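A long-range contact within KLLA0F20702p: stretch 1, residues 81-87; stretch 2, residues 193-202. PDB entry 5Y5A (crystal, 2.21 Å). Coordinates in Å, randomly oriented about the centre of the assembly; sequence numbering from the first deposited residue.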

ATOM      1  N   ILE A  81       1.621  16.015  19.370  1.00 63.17           N
ATOM      2  CA  ILE A  81       0.492  16.239  20.263  1.00 66.21           C
ATOM      3  C   ILE A  81      -0.669  15.329  19.873  1.00 61.71           C
ATOM      4  O   ILE A  81      -1.346  14.771  20.735  1.00 59.87           O
ATOM      5  CB  ILE A  81       0.046  17.711  20.237  1.00 63.99           C
ATOM      6  CG1 ILE A  81       1.095  18.585  20.926  1.00 62.94           C
ATOM      7  CG2 ILE A  81      -1.299  17.881  20.912  1.00 60.28           C
ATOM      8  CD1 ILE A  81       0.868  20.057  20.742  1.00 61.59           C
ATOM      9  N   LEU A  82      -0.870  15.158  18.571  1.00 52.62           N
ATOM     10  CA  LEU A  82      -1.959  14.330  18.073  1.00 54.71           C
ATOM     11  C   LEU A  82      -1.696  12.838  18.289  1.00 59.95           C
ATOM     12  O   LEU A  82      -2.632  12.064  18.485  1.00 56.98           O
ATOM     13  CB  LEU A  82      -2.197  14.613  16.588  1.00 55.52           C
ATOM     14  CG  LEU A  82      -2.633  16.042  16.262  1.00 55.80           C
ATOM     15  CD1 LEU A  82      -2.561  16.309  14.769  1.00 56.88           C
ATOM     16  CD2 LEU A  82      -4.044  16.300  16.785  1.00 63.20           C
ATOM     17  N   ASP A  83      -0.427  12.438  18.237  1.00 66.46           N
ATOM     18  CA  ASP A  83      -0.060  11.038  18.461  1.00 59.34           C
ATOM     19  C   ASP A  83      -0.239  10.672  19.935  1.00 56.81           C
ATOM     20  O   ASP A  83      -0.763   9.611  20.259  1.00 60.02           O
ATOM     21  CB  ASP A  83       1.379  10.768  18.007  1.00 62.01           C
ATOM     22  CG  ASP A  83       1.509  10.645  16.491  1.00 63.00           C
ATOM     23  OD1 ASP A  83       0.518  10.289  15.820  1.00 64.42           O
ATOM     24  OD2 ASP A  83       2.611  10.896  15.964  1.00 63.88           O
ATOM     25  N   LEU A  84       0.183  11.558  20.831  1.00 53.71           N
ATOM     26  CA  LEU A  84      -0.051  11.347  22.255  1.00 61.31           C
ATOM     27  C   LEU A  84      -1.546  11.386  22.581  1.00 66.60           C
ATOM     28  O   LEU A  84      -2.000  10.793  23.570  1.00 61.25           O
ATOM     29  CB  LEU A  84       0.690  12.397  23.084  1.00 62.42           C
ATOM     30  CG  LEU A  84       2.213  12.276  23.146  1.00 63.85           C
ATOM     31  CD1 LEU A  84       2.796  13.437  23.925  1.00 65.39           C
ATOM     32  CD2 LEU A  84       2.623  10.954  23.772  1.00 65.40           C
ATOM     33  N   THR A  85      -2.304  12.096  21.752  1.00 68.03           N
ATOM     34  CA  THR A  85      -3.743  12.203  21.937  1.00 69.41           C
ATOM     35  C   THR A  85      -4.427  10.880  21.613  1.00 65.35           C
ATOM     36  O   THR A  85      -5.268  10.394  22.374  1.00 61.32           O
ATOM     37  CB  THR A  85      -4.338  13.314  21.062  1.00 63.90           C
ATOM     38  OG1 THR A  85      -3.824  14.583  21.492  1.00 59.54           O
ATOM     39  CG2 THR A  85      -5.852  13.311  21.179  1.00 61.26           C
ATOM     40  N   TRP A  86      -4.057  10.302  20.480  1.00 60.04           N
ATOM     41  CA  TRP A  86      -4.578   9.002  20.093  1.00 62.39           C
ATOM     42  C   TRP A  86      -4.212   7.943  21.117  1.00 61.69           C
ATOM     43  O   TRP A  86      -5.077   7.242  21.631  1.00 66.31           O
ATOM     44  CB  TRP A  86      -4.049   8.593  18.721  1.00 63.96           C
ATOM     45  CG  TRP A  86      -4.470   7.216  18.358  1.00 65.51           C
ATOM     46  CD1 TRP A  86      -3.683   6.104  18.300  1.00 60.58           C
ATOM     47  CD2 TRP A  86      -5.801   6.791  18.028  1.00 63.04           C
ATOM     48  NE1 TRP A  86      -4.440   5.013  17.942  1.00 62.57           N
ATOM     49  CE2 TRP A  86      -5.737   5.407  17.770  1.00 59.03           C
ATOM     50  CE3 TRP A  86      -7.030   7.447  17.922  1.00 60.11           C
ATOM     51  CZ2 TRP A  86      -6.865   4.670  17.409  1.00 57.92           C
ATOM     52  CZ3 TRP A  86      -8.145   6.712  17.566  1.00 56.61           C
ATOM     53  CH2 TRP A  86      -8.056   5.339  17.314  1.00 58.52           C
ATOM     54  N   LYS A  87      -2.920   7.859  21.423  1.00 64.44           N
ATOM     55  CA  LYS A  87      -2.379   6.818  22.291  1.00 64.02           C
ATOM     56  C   LYS A  87      -2.919   6.850  23.716  1.00 69.60           C
ATOM     57  O   LYS A  87      -3.252   5.809  24.277  1.00 74.83           O
ATOM     58  CB  LYS A  87      -0.854   6.922  22.332  1.00 62.96           C
ATOM     59  CG  LYS A  87      -0.171   5.819  23.115  1.00 66.90           C
ATOM     60  CD  LYS A  87       1.328   6.036  23.125  1.00 76.57           C
ATOM     61  CE  LYS A  87       2.038   4.997  23.968  1.00 86.87           C
ATOM     62  NZ  LYS A  87       3.501   5.269  24.052  1.00 92.97           N
TER
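Stretch 2 (193-202) LYIGCSQRYK

Stretch 2 (193-202) is helical throughout, part of a helix that extends beyond both ends of the stretch, and it lies beside the equally helical stretch 1 with the same N-to-C direction. The two axes are nearly parallel, at 16°, and come no closer than 11.4 Å, a wide spacing that leaves room for two aromatic side chains between the backbones. In register, W86 faces Y194, their CA atoms 7.1 Å apart. These two residues account for most of the 324 Å² buried between the stretches, and each points its CA-to-CB bond toward the other helix.

The Y194 side chain (chi1 m) lays its ring flat against the base of W86. The five-membered ring of W86 and the Y194 ring form an offset stack, with planes at 11° and centroids 4.4 Å apart; W86 CG lies 3.3 Å from Y194 CE1. Next to the stack, W86 CB stands over the face of the Y194 ring, 3.6 Å from its centroid, in a CH-pi contact. Beyond the ring, Y194 OH reaches D83, one turn before W86, and donates a very short hydrogen bond of 2.4 Å to D83 OD1. The D83 CA-to-CB bond points sideways, but the end of its side chain comes nearer to stretch 2 and meets the tyrosine at its ring edge. Y194 also passes the backbone of the first helix, where L82 O is 3.6 Å from Y194 CE2; that same oxygen accepts the helical hydrogen bond from W86 N at 3.0 Å.

W86, with chi1 t, extends its indole along stretch 2 as a knob in the hole formed by Y194, C197, S198 and Y201. Its six-membered ring lies next to C197: W86 CH2 is 3.5 Å from C197 CB, and C197 SG sits obliquely, 4.8 Å from the centroid of that ring. Two residues border the indole near its plane. S198 OG lies 3.8 Å from W86 CZ3, while the serine hydroxyl is turned back to its own helix, donating a 2.6 Å hydrogen bond to Y194 O. Farther along, Y201 CE2 approaches W86 CH2 at 3.9 Å, an apolar contact one turn beyond C197. The contact thus combines a hydrogen bond at D83 with the packing of W86 against Y194, C197, S198 and Y201.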

ATOM      1  N   LEU A 193      -5.560  10.390   9.622  1.00 51.07           N
ATOM      2  CA  LEU A 193      -5.317   9.028  10.097  1.00 50.43           C
ATOM      3  C   LEU A 193      -6.224   8.649  11.266  1.00 55.07           C
ATOM      4  O   LEU A 193      -6.806   7.564  11.283  1.00 56.50           O
ATOM      5  CB  LEU A 193      -3.853   8.845  10.516  1.00 51.68           C
ATOM      6  CG  LEU A 193      -3.489   7.470  11.102  1.00 51.06           C
ATOM      7  CD1 LEU A 193      -3.639   6.352  10.066  1.00 46.24           C
ATOM      8  CD2 LEU A 193      -2.080   7.458  11.683  1.00 48.61           C
ATOM      9  N   TYR A 194      -6.349   9.536  12.244  1.00 50.56           N
ATOM     10  CA  TYR A 194      -7.067   9.184  13.460  1.00 56.55           C
ATOM     11  C   TYR A 194      -8.576   9.378  13.316  1.00 58.45           C
ATOM     12  O   TYR A 194      -9.361   8.763  14.037  1.00 55.73           O
ATOM     13  CB  TYR A 194      -6.520   9.979  14.643  1.00 54.66           C
ATOM     14  CG  TYR A 194      -5.089   9.612  14.955  1.00 57.54           C
ATOM     15  CD1 TYR A 194      -4.700   8.278  15.034  1.00 54.22           C
ATOM     16  CD2 TYR A 194      -4.117  10.593  15.145  1.00 57.23           C
ATOM     17  CE1 TYR A 194      -3.380   7.927  15.305  1.00 54.35           C
ATOM     18  CE2 TYR A 194      -2.797  10.253  15.417  1.00 60.62           C
ATOM     19  CZ  TYR A 194      -2.434   8.921  15.497  1.00 58.16           C
ATOM     20  OH  TYR A 194      -1.129   8.581  15.772  1.00 56.20           O
ATOM     21  N   ILE A 195      -8.985  10.223  12.382  1.00 60.52           N
ATOM     22  CA  ILE A 195     -10.389  10.262  12.004  1.00 63.09           C
ATOM     23  C   ILE A 195     -10.733   8.903  11.395  1.00 63.53           C
ATOM     24  O   ILE A 195     -11.756   8.310  11.733  1.00 59.79           O
ATOM     25  CB  ILE A 195     -10.694  11.407  11.014  1.00 59.94           C
ATOM     26  CG1 ILE A 195     -10.782  12.740  11.762  1.00 60.10           C
ATOM     27  CG2 ILE A 195     -11.992  11.150  10.276  1.00 60.34           C
ATOM     28  CD1 ILE A 195     -10.995  13.937  10.867  1.00 57.04           C
ATOM     29  N   GLY A 196      -9.850   8.408  10.526  1.00 60.61           N
ATOM     30  CA  GLY A 196     -10.020   7.106   9.896  1.00 57.88           C
ATOM     31  C   GLY A 196     -10.212   5.978  10.895  1.00 57.83           C
ATOM     32  O   GLY A 196     -11.207   5.248  10.838  1.00 59.36           O
ATOM     33  N   CYS A 197      -9.266   5.846  11.821  1.00 56.45           N
ATOM     34  CA  CYS A 197      -9.356   4.844  12.883  1.00 57.11           C
ATOM     35  C   CYS A 197     -10.633   4.970  13.701  1.00 56.12           C
ATOM     36  O   CYS A 197     -11.266   3.967  14.021  1.00 62.82           O
ATOM     37  CB  CYS A 197      -8.163   4.946  13.828  1.00 57.31           C
ATOM     38  SG  CYS A 197      -6.561   4.750  13.046  1.00 60.99           S
ATOM     39  N   SER A 198     -10.990   6.202  14.058  1.00 57.53           N
ATOM     40  CA  SER A 198     -12.181   6.452  14.866  1.00 60.13           C
ATOM     41  C   SER A 198     -13.427   5.990  14.127  1.00 62.12           C
ATOM     42  O   SER A 198     -14.288   5.335  14.701  1.00 61.20           O
ATOM     43  CB  SER A 198     -12.298   7.933  15.219  1.00 58.67           C
ATOM     44  OG  SER A 198     -11.144   8.380  15.901  1.00 60.18           O
ATOM     45  N   GLN A 199     -13.503   6.340  12.846  1.00 63.27           N
ATOM     46  CA  GLN A 199     -14.602   5.929  11.984  1.00 67.66           C
ATOM     47  C   GLN A 199     -14.703   4.413  11.877  1.00 72.93           C
ATOM     48  O   GLN A 199     -15.806   3.864  11.859  1.00 74.57           O
ATOM     49  CB  GLN A 199     -14.441   6.532  10.589  1.00 68.74           C
ATOM     50  CG  GLN A 199     -14.729   8.007  10.526  1.00 71.62           C
ATOM     51  CD  GLN A 199     -16.162   8.311  10.882  1.00 81.00           C
ATOM     52  OE1 GLN A 199     -17.074   7.565  10.519  1.00 82.45           O
ATOM     53  NE2 GLN A 199     -16.372   9.402  11.608  1.00 85.38           N
ATOM     54  N   ARG A 200     -13.556   3.740  11.788  1.00 70.28           N
ATOM     55  CA  ARG A 200     -13.560   2.286  11.719  1.00 65.88           C
ATOM     56  C   ARG A 200     -14.145   1.716  13.003  1.00 61.56           C
ATOM     57  O   ARG A 200     -15.011   0.845  12.970  1.00 62.51           O
ATOM     58  CB  ARG A 200     -12.156   1.725  11.491  1.00 58.13           C
ATOM     59  CG  ARG A 200     -12.161   0.212  11.325  1.00 58.92           C
ATOM     60  CD  ARG A 200     -10.773  -0.364  11.121  1.00 58.95           C
ATOM     61  NE  ARG A 200      -9.867   0.013  12.198  1.00 67.25           N
ATOM     62  CZ  ARG A 200      -9.878  -0.529  13.413  1.00 73.36           C
ATOM     63  NH1 ARG A 200      -9.012  -0.111  14.326  1.00 76.83           N
ATOM     64  NH2 ARG A 200     -10.753  -1.480  13.718  1.00 70.26           N
ATOM     65  N   TYR A 201     -13.665   2.224  14.131  1.00 59.14           N
ATOM     66  CA  TYR A 201     -14.145   1.794  15.438  1.00 63.92           C
ATOM     67  C   TYR A 201     -15.646   2.014  15.603  1.00 64.29           C
ATOM     68  O   TYR A 201     -16.344   1.180  16.182  1.00 69.15           O
ATOM     69  CB  TYR A 201     -13.399   2.529  16.547  1.00 63.28           C
ATOM     70  CG  TYR A 201     -12.138   1.844  17.007  1.00 64.83           C
ATOM     71  CD1 TYR A 201     -12.197   0.652  17.717  1.00 62.38           C
ATOM     72  CD2 TYR A 201     -10.889   2.398  16.751  1.00 66.00           C
ATOM     73  CE1 TYR A 201     -11.042   0.020  18.153  1.00 66.53           C
ATOM     74  CE2 TYR A 201      -9.727   1.775  17.184  1.00 67.00           C
ATOM     75  CZ  TYR A 201      -9.810   0.586  17.884  1.00 69.42           C
ATOM     76  OH  TYR A 201      -8.657  -0.035  18.316  1.00 71.18           O
ATOM     77  N   LYS A 202     -16.146   3.122  15.110  1.00 60.46           N
ATOM     78  CA  LYS A 202     -17.548   3.393  15.247  1.00 67.74           C
ATOM     79  C   LYS A 202     -18.356   2.394  14.473  1.00 70.50           C
ATOM     80  O   LYS A 202     -19.293   1.826  14.990  1.00 73.03           O
ATOM     81  CB  LYS A 202     -17.884   4.798  14.776  1.00 70.59           C
ATOM     82  CG  LYS A 202     -19.367   5.109  14.816  1.00 74.79           C
ATOM     83  CD  LYS A 202     -19.675   6.500  14.304  1.00 78.45           C
ATOM     84  CE  LYS A 202     -21.161   6.678  14.066  1.00 84.04           C
ATOM     85  NZ  LYS A 202     -21.433   7.551  12.906  1.00 84.99           N
TER